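Local coordinates for protein esterase (Pelagibacterium halotolerans, PDB 5DWD) that probably hydrolyses carboxylic ester bonds, as a carboxylesterase of the alpha/beta-hydrolase superfamily, at residues K41-L46 / D70-A75; A158-S163 / T233-E238. All blocks are in the same frame, centred on the assembly; numbering follows the deposited sequence.

Interactions 1 and 2 belong to one central, mostly parallel sheet and lie on two sides of strand 133-138, which runs between strands 42-47 and 158-162. Their centres are 13 Å apart, and their nearest atoms approach to about 5 Å without touching. Interaction 1 pairs two neighbouring strands, whereas interaction 2 seats the C-terminal helix on the sheet. Trp64 of helix 54-65 connects them, touching Phe73 of the first and hydrogen-bonding Thr233 of the second. Leu46 and Ile160 both come near, without touching, a GxSxG sequence consistent with the nucleophile elbow of this family. None of the four segments contributes to the pocket that holds the polyether ligand.

Interaction 1. Residues K41-L46 / D70-A75; sequences KSLVVL and DTMFVA
Val44 and Phe73 are paired on two adjacent parallel strands, 42-47 and 71-74, which helix 54-65 joins into a beta-alpha-beta unit of the alpha/beta-hydrolase sheet, and send their side chains to the same face of that sheet. The strand axes are 4.5 Å apart and the register is unbroken from Ser42 opposite Thr71 to Val45 opposite Val74. Backbone bonds zip the pair together: Ser42 O accepts from Met72 N, Val44 gives its N to Met72 O and its O to Val74 N, and Leu46 N reaches Val74 O at 2.8 Å.

Val44 can be followed outward. Its CB lies 3.6 Å from Phe73 CD2, the two side chains running side by side. CG1, anti to the backbone N (chi1 169°), stays with the same ring bond, 3.8 Å from Phe73 CD2. CG2 lies between Phe73 CE2 and Thr71, closest to Thr71 CG2 at 3.6 Å; that threonine methyl also sits over the rim of one face of the Phe73 ring. With an alanine here, Thr71 CG2 would probably lose its methyl neighbour and the Phe73 ring would be less firmly fixed in rotation.

On the reverse face, where helix 101-126 packs, Leu43 CD1 touches Val74 CG2 at 3.8 Å and Met72 SD at 4.0 Å. Beside the Val44 cluster, the buried hydroxyls pair directly, with Ser42 OG 2.7 Å from Thr71 OG1.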
ATOM      1  N   LYS B  41      10.526  18.025   1.518  1.00 25.12           N
ATOM      2  CA  LYS B  41      10.729  16.596   1.312  1.00 29.68           C
ATOM      3  C   LYS B  41       9.379  15.895   1.217  1.00 26.97           C
ATOM      4  O   LYS B  41       9.281  14.763   0.697  1.00 29.37           O
ATOM      5  CB  LYS B  41      11.509  15.995   2.500  1.00 32.58           C
ATOM      6  CG  LYS B  41      13.000  16.400   2.616  1.00 40.04           C
ATOM      7  CD  LYS B  41      13.532  15.910   3.968  1.00 44.40           C
ATOM      8  CE  LYS B  41      14.973  15.428   3.959  1.00 49.95           C
ATOM      9  NZ  LYS B  41      15.894  16.552   4.267  1.00 53.64           N
ATOM     10  N   SER B  42       8.346  16.557   1.761  1.00 24.77           N
ATOM     11  CA  SER B  42       6.990  15.984   1.697  1.00 22.70           C
ATOM     12  C   SER B  42       5.954  17.117   1.476  1.00 20.79           C
ATOM     13  O   SER B  42       6.243  18.329   1.650  1.00 19.60           O
ATOM     14  CB  SER B  42       6.700  15.235   2.987  1.00 23.22           C
ATOM     15  OG  SER B  42       7.074  16.027   4.125  1.00 22.44           O
ATOM     16  N   LEU B  43       4.704  16.695   1.232  1.00 21.12           N
ATOM     17  CA  LEU B  43       3.642  17.584   0.824  1.00 19.95           C
ATOM     18  C   LEU B  43       2.338  17.067   1.479  1.00 17.52           C
ATOM     19  O   LEU B  43       2.039  15.866   1.387  1.00 18.94           O
ATOM     20  CB  LEU B  43       3.430  17.506  -0.692  1.00 20.28           C
ATOM     21  CG  LEU B  43       2.239  18.227  -1.298  1.00 22.06           C
ATOM     22  CD1 LEU B  43       2.292  19.757  -1.056  1.00 24.29           C
ATOM     23  CD2 LEU B  43       2.221  17.965  -2.791  1.00 25.40           C
ATOM     24  N   VAL B  44       1.668  17.990   2.169  1.00 16.56           N
ATOM     25  CA  VAL B  44       0.360  17.743   2.697  1.00 17.03           C
ATOM     26  C   VAL B  44      -0.625  18.646   1.944  1.00 18.02           C
ATOM     27  O   VAL B  44      -0.520  19.875   2.019  1.00 17.10           O
ATOM     28  CB  VAL B  44       0.354  17.949   4.214  1.00 16.97           C
ATOM     29  CG1 VAL B  44      -1.078  17.946   4.719  1.00 18.32           C
ATOM     30  CG2 VAL B  44       1.136  16.833   4.922  1.00 16.19           C
ATOM     31  N   VAL B  45      -1.630  17.998   1.274  1.00 16.64           N
ATOM     32  CA  VAL B  45      -2.687  18.724   0.593  1.00 15.64           C
ATOM     33  C   VAL B  45      -3.915  18.634   1.508  1.00 16.13           C
ATOM     34  O   VAL B  45      -4.337  17.529   1.876  1.00 16.94           O
ATOM     35  CB  VAL B  45      -2.995  18.088  -0.761  1.00 16.78           C
ATOM     36  CG1 VAL B  45      -4.122  18.745  -1.445  1.00 17.41           C
ATOM     37  CG2 VAL B  45      -1.729  18.163  -1.650  1.00 17.11           C
ATOM     38  N   LEU B  46      -4.486  19.784   1.787  1.00 14.17           N
ATOM     39  CA  LEU B  46      -5.621  19.883   2.706  1.00 16.23           C
ATOM     40  C   LEU B  46      -6.855  20.283   1.961  1.00 16.18           C
ATOM     41  O   LEU B  46      -6.865  21.291   1.330  1.00 15.74           O
ATOM     42  CB  LEU B  46      -5.335  20.997   3.752  1.00 14.82           C
ATOM     43  CG  LEU B  46      -4.072  20.814   4.562  1.00 17.22           C
ATOM     44  CD1 LEU B  46      -3.504  22.127   5.059  1.00 21.13           C
ATOM     45  CD2 LEU B  46      -4.340  19.896   5.755  1.00 18.32           C
ATOM     46  N   ASP B  70      10.003  19.861   7.322  1.00 23.64           N
ATOM     47  CA  ASP B  70      10.337  19.637   5.900  1.00 23.72           C
ATOM     48  C   ASP B  70       9.118  19.382   5.015  1.00 26.70           C
ATOM     49  O   ASP B  70       9.259  18.990   3.856  1.00 22.03           O
ATOM     50  CB  ASP B  70      11.269  18.427   5.801  1.00 28.95           C
ATOM     51  CG  ASP B  70      12.568  18.589   6.602  1.00 32.89           C
ATOM     52  OD1 ASP B  70      13.149  19.703   6.600  1.00 33.57           O
ATOM     53  OD2 ASP B  70      12.965  17.593   7.241  1.00 32.70           O
ATOM     54  N   THR B  71       7.940  19.704   5.549  1.00 22.69           N
ATOM     55  CA  THR B  71       6.672  19.529   4.818  1.00 22.11           C
ATOM     56  C   THR B  71       6.134  20.854   4.292  1.00 20.65           C
ATOM     57  O   THR B  71       6.024  21.844   5.027  1.00 23.39           O
ATOM     58  CB  THR B  71       5.687  18.779   5.750  1.00 20.12           C
ATOM     59  OG1 THR B  71       6.328  17.576   6.150  1.00 22.54           O
ATOM     60  CG2 THR B  71       4.354  18.415   4.975  1.00 20.16           C
ATOM     61  N   MET B  72       5.773  20.856   3.011  1.00 18.99           N
ATOM     62  CA  MET B  72       5.019  21.930   2.386  1.00 20.06           C
ATOM     63  C   MET B  72       3.492  21.585   2.573  1.00 21.41           C
ATOM     64  O   MET B  72       3.131  20.417   2.513  1.00 19.70           O
ATOM     65  CB  MET B  72       5.306  21.949   0.877  1.00 25.07           C
ATOM     66  CG  MET B  72       4.476  22.944   0.105  1.00 27.38           C
ATOM     67  SD  MET B  72       4.826  22.764  -1.669  1.00 32.77           S
ATOM     68  CE  MET B  72       3.994  24.084  -2.507  1.00 40.66           C
ATOM     69  N   PHE B  73       2.704  22.620   2.812  1.00 18.43           N
ATOM     70  CA  PHE B  73       1.235  22.473   2.990  1.00 18.76           C
ATOM     71  C   PHE B  73       0.524  23.289   1.915  1.00 20.45           C
ATOM     72  O   PHE B  73       0.809  24.462   1.693  1.00 20.37           O
ATOM     73  CB  PHE B  73       0.821  22.921   4.370  1.00 20.84           C
ATOM     74  CG  PHE B  73       1.421  22.115   5.455  1.00 21.51           C
ATOM     75  CD1 PHE B  73       2.707  22.437   5.990  1.00 21.27           C
ATOM     76  CD2 PHE B  73       0.723  21.045   5.995  1.00 19.66           C
ATOM     77  CE1 PHE B  73       3.226  21.599   7.024  1.00 20.75           C
ATOM     78  CE2 PHE B  73       1.264  20.257   6.953  1.00 21.26           C
ATOM     79  CZ  PHE B  73       2.521  20.518   7.482  1.00 21.91           C
ATOM     80  N   VAL B  74      -0.533  22.723   1.323  1.00 18.47           N
ATOM     81  CA  VAL B  74      -1.271  23.428   0.295  1.00 19.47           C
ATOM     82  C   VAL B  74      -2.755  23.188   0.607  1.00 17.03           C
ATOM     83  O   VAL B  74      -3.076  22.027   0.871  1.00 18.34           O
ATOM     84  CB  VAL B  74      -0.970  22.876  -1.087  1.00 19.99           C
ATOM     85  CG1 VAL B  74      -1.741  23.588  -2.158  1.00 25.35           C
ATOM     86  CG2 VAL B  74       0.519  23.055  -1.418  1.00 21.50           C
ATOM     87  N   ALA B  75      -3.576  24.234   0.507  1.00 15.60           N
ATOM     88  CA  ALA B  75      -5.050  24.082   0.747  1.00 15.59           C
ATOM     89  C   ALA B  75      -5.823  24.751  -0.400  1.00 15.50           C
ATOM     90  O   ALA B  75      -6.126  25.941  -0.304  1.00 17.77           O
ATOM     91  CB  ALA B  75      -5.419  24.759   2.034  1.00 15.77           C
TER

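Interaction 2. Residues A158-S163 / T233-E238; sequences AIIAFS and TAFLRE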
ATOM      1  N   ALA B 158      -0.155   8.593   2.172  1.00 16.28           N
ATOM      2  CA  ALA B 158      -1.290   8.298   3.088  1.00 16.14           C
ATOM      3  C   ALA B 158      -2.512   9.147   2.764  1.00 14.81           C
ATOM      4  O   ALA B 158      -2.355  10.184   2.109  1.00 16.00           O
ATOM      5  CB  ALA B 158      -0.930   8.593   4.541  1.00 17.15           C
ATOM      6  N   ILE B 159      -3.696   8.739   3.273  1.00 15.37           N
ATOM      7  CA  ILE B 159      -4.845   9.628   3.278  1.00 14.00           C
ATOM      8  C   ILE B 159      -5.314   9.760   4.754  1.00 14.24           C
ATOM      9  O   ILE B 159      -5.420   8.775   5.443  1.00 14.81           O
ATOM     10  CB  ILE B 159      -6.000   9.066   2.391  1.00 14.96           C
ATOM     11  CG1 ILE B 159      -5.490   8.836   0.966  1.00 16.84           C
ATOM     12  CG2 ILE B 159      -7.268   9.871   2.496  1.00 15.95           C
ATOM     13  CD1 ILE B 159      -6.447   8.137   0.081  1.00 15.10           C
ATOM     14  N   ILE B 160      -5.690  10.980   5.124  1.00 14.24           N
ATOM     15  CA  ILE B 160      -6.327  11.282   6.390  1.00 12.94           C
ATOM     16  C   ILE B 160      -7.714  11.882   6.090  1.00 15.99           C
ATOM     17  O   ILE B 160      -7.802  12.929   5.448  1.00 14.87           O
ATOM     18  CB  ILE B 160      -5.545  12.192   7.333  1.00 14.51           C
ATOM     19  CG1 ILE B 160      -4.177  11.599   7.558  1.00 15.58           C
ATOM     20  CG2 ILE B 160      -6.363  12.299   8.642  1.00 15.67           C
ATOM     21  CD1 ILE B 160      -3.281  12.422   8.448  1.00 16.35           C
ATOM     22  N   ALA B 161      -8.763  11.168   6.503  1.00 15.18           N
ATOM     23  CA  ALA B 161     -10.144  11.591   6.267  1.00 14.07           C
ATOM     24  C   ALA B 161     -10.827  11.912   7.563  1.00 14.72           C
ATOM     25  O   ALA B 161     -11.167  10.995   8.297  1.00 14.10           O
ATOM     26  CB  ALA B 161     -10.886  10.505   5.516  1.00 15.96           C
ATOM     27  N   PHE B 162     -11.045  13.186   7.800  1.00 13.23           N
ATOM     28  CA  PHE B 162     -11.787  13.647   8.970  1.00 13.28           C
ATOM     29  C   PHE B 162     -13.279  13.813   8.627  1.00 13.12           C
ATOM     30  O   PHE B 162     -13.660  14.589   7.749  1.00 13.80           O
ATOM     31  CB  PHE B 162     -11.353  15.008   9.441  1.00 13.62           C
ATOM     32  CG  PHE B 162      -9.933  15.072   9.976  1.00 15.07           C
ATOM     33  CD1 PHE B 162      -9.704  14.857  11.311  1.00 14.96           C
ATOM     34  CD2 PHE B 162      -8.877  15.504   9.187  1.00 14.10           C
ATOM     35  CE1 PHE B 162      -8.398  14.969  11.832  1.00 14.24           C
ATOM     36  CE2 PHE B 162      -7.608  15.634   9.700  1.00 16.08           C
ATOM     37  CZ  PHE B 162      -7.360  15.406  11.041  1.00 16.54           C
ATOM     38  N   SER B 163     -14.116  13.060   9.297  1.00 12.82           N
ATOM     39  CA  SER B 163     -15.584  13.252   9.216  1.00 14.71           C
ATOM     40  C   SER B 163     -16.203  13.128   7.828  1.00 14.00           C
ATOM     41  O   SER B 163     -17.065  13.892   7.476  1.00 13.97           O
ATOM     42  CB  SER B 163     -16.001  14.576   9.864  1.00 16.13           C
ATOM     43  OG  SER B 163     -15.335  14.725  11.155  1.00 15.59           O
ATOM     44  N   THR B 233      -1.736  13.802  14.166  1.00 21.24           N
ATOM     45  CA  THR B 233      -0.348  14.260  14.320  1.00 20.60           C
ATOM     46  C   THR B 233       0.569  13.070  14.587  1.00 21.75           C
ATOM     47  O   THR B 233       1.609  12.907  13.973  1.00 23.16           O
ATOM     48  CB  THR B 233      -0.199  15.319  15.451  1.00 20.90           C
ATOM     49  OG1 THR B 233      -1.063  16.424  15.219  1.00 20.69           O
ATOM     50  CG2 THR B 233       1.236  15.832  15.523  1.00 21.85           C
ATOM     51  N   ALA B 234       0.148  12.179  15.458  1.00 22.05           N
ATOM     52  CA  ALA B 234       0.908  10.976  15.689  1.00 22.23           C
ATOM     53  C   ALA B 234       1.038  10.091  14.479  1.00 21.74           C
ATOM     54  O   ALA B 234       2.072   9.473  14.284  1.00 24.00           O
ATOM     55  CB  ALA B 234       0.370  10.247  16.887  1.00 24.07           C
ATOM     56  N   PHE B 235      -0.027   9.979  13.664  1.00 20.86           N
ATOM     57  CA  PHE B 235       0.039   9.230  12.448  1.00 20.32           C
ATOM     58  C   PHE B 235       1.022   9.880  11.461  1.00 19.02           C
ATOM     59  O   PHE B 235       1.797   9.170  10.839  1.00 24.01           O
ATOM     60  CB  PHE B 235      -1.360   9.114  11.857  1.00 20.53           C
ATOM     61  CG  PHE B 235      -1.464   8.326  10.563  1.00 21.54           C
ATOM     62  CD1 PHE B 235      -1.330   6.947  10.532  1.00 25.31           C
ATOM     63  CD2 PHE B 235      -1.763   8.954   9.349  1.00 21.02           C
ATOM     64  CE1 PHE B 235      -1.523   6.241   9.333  1.00 25.83           C
ATOM     65  CE2 PHE B 235      -1.964   8.238   8.181  1.00 23.02           C
ATOM     66  CZ  PHE B 235      -1.810   6.891   8.168  1.00 24.70           C
ATOM     67  N   LEU B 236       0.964  11.187  11.322  1.00 18.82           N
ATOM     68  CA  LEU B 236       1.955  11.951  10.471  1.00 21.65           C
ATOM     69  C   LEU B 236       3.420  11.687  10.935  1.00 22.87           C
ATOM     70  O   LEU B 236       4.304  11.439  10.107  1.00 25.11           O
ATOM     71  CB  LEU B 236       1.656  13.427  10.515  1.00 22.86           C
ATOM     72  CG  LEU B 236       0.745  14.104   9.475  1.00 25.97           C
ATOM     73  CD1 LEU B 236       0.322  13.311   8.297  1.00 26.51           C
ATOM     74  CD2 LEU B 236      -0.004  15.341   9.906  1.00 24.59           C
ATOM     75  N   ARG B 237       3.614  11.643  12.247  1.00 25.20           N
ATOM     76  CA  ARG B 237       4.944  11.343  12.775  1.00 27.59           C
ATOM     77  C   ARG B 237       5.378   9.936  12.401  1.00 28.23           C
ATOM     78  O   ARG B 237       6.592   9.708  12.165  1.00 32.68           O
ATOM     79  CB  ARG B 237       5.025  11.556  14.303  1.00 29.30           C
ATOM     80  CG  ARG B 237       5.482  12.924  14.696  1.00 38.87           C
ATOM     81  CD  ARG B 237       5.941  12.966  16.142  1.00 41.83           C
ATOM     82  NE  ARG B 237       4.744  13.055  16.949  1.00 47.66           N
ATOM     83  CZ  ARG B 237       4.201  14.174  17.425  1.00 55.25           C
ATOM     84  NH1 ARG B 237       4.767  15.372  17.206  1.00 51.90           N
ATOM     85  NH2 ARG B 237       3.069  14.081  18.141  1.00 52.91           N
ATOM     86  N   GLU B 238       4.456   8.978  12.316  1.00 24.74           N
ATOM     87  CA  GLU B 238       4.795   7.610  11.930  1.00 28.98           C
ATOM     88  C   GLU B 238       5.269   7.572  10.509  1.00 32.11           C
ATOM     89  O   GLU B 238       6.172   6.803  10.186  1.00 36.98           O
ATOM     90  CB  GLU B 238       3.591   6.644  11.934  1.00 33.90           C
ATOM     91  CG  GLU B 238       3.156   6.056  13.217  1.00 38.63           C
ATOM     92  CD  GLU B 238       2.043   5.031  12.983  1.00 43.36           C
ATOM     93  OE1 GLU B 238       0.956   5.190  13.534  1.00 47.96           O
ATOM     94  OE2 GLU B 238       2.239   4.079  12.216  1.00 50.07           O
TER
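Ala158 opens the contact by placing its methyl against the ring of Phe235, where strand 158-162 of the alpha/beta-hydrolase sheet meets the C-terminal helix 226-239. Strand 158-162 and the helical turns of 233-238 run antiparallel, at 178°, their axes 10.6 Å apart at closest approach, and apolar side chains bridge the distance with no hydrogen bond between the two segments. Ala158 CB lies 3.8 Å from Phe235 CE2, and a methyl this short probably leaves the ring room to approach the strand.

Ile159 points the other way, to Ala145 and Leu146 of helix 140-149 on the opposite face of the sheet, and presents only its carbonyl oxygen to the aromatic ring, at a loose distance. Ile160 again faces helix 226-239. Its CG1 is anti to the carbonyl carbon (chi1 -55°) and the chain is extended beyond it, which carries CD1 out to the helix. Here the Ile160 and Phe235 side chains overlap while pointing in opposite senses: CG1 is 4.0 Å from Phe235 CD2, and CD1 reaches the ring edge near its plane.

Further along, Ala161 turns back to helix 140-149, and Phe162 packs on Val136 and Ile185 of the flanking strands. Leu183 of the neighbouring strand 182-187 also touches Phe235. The closest approach of the two segments is methyl to methyl, Ile160 CD1 to Leu236 CD1 at 3.7 Å.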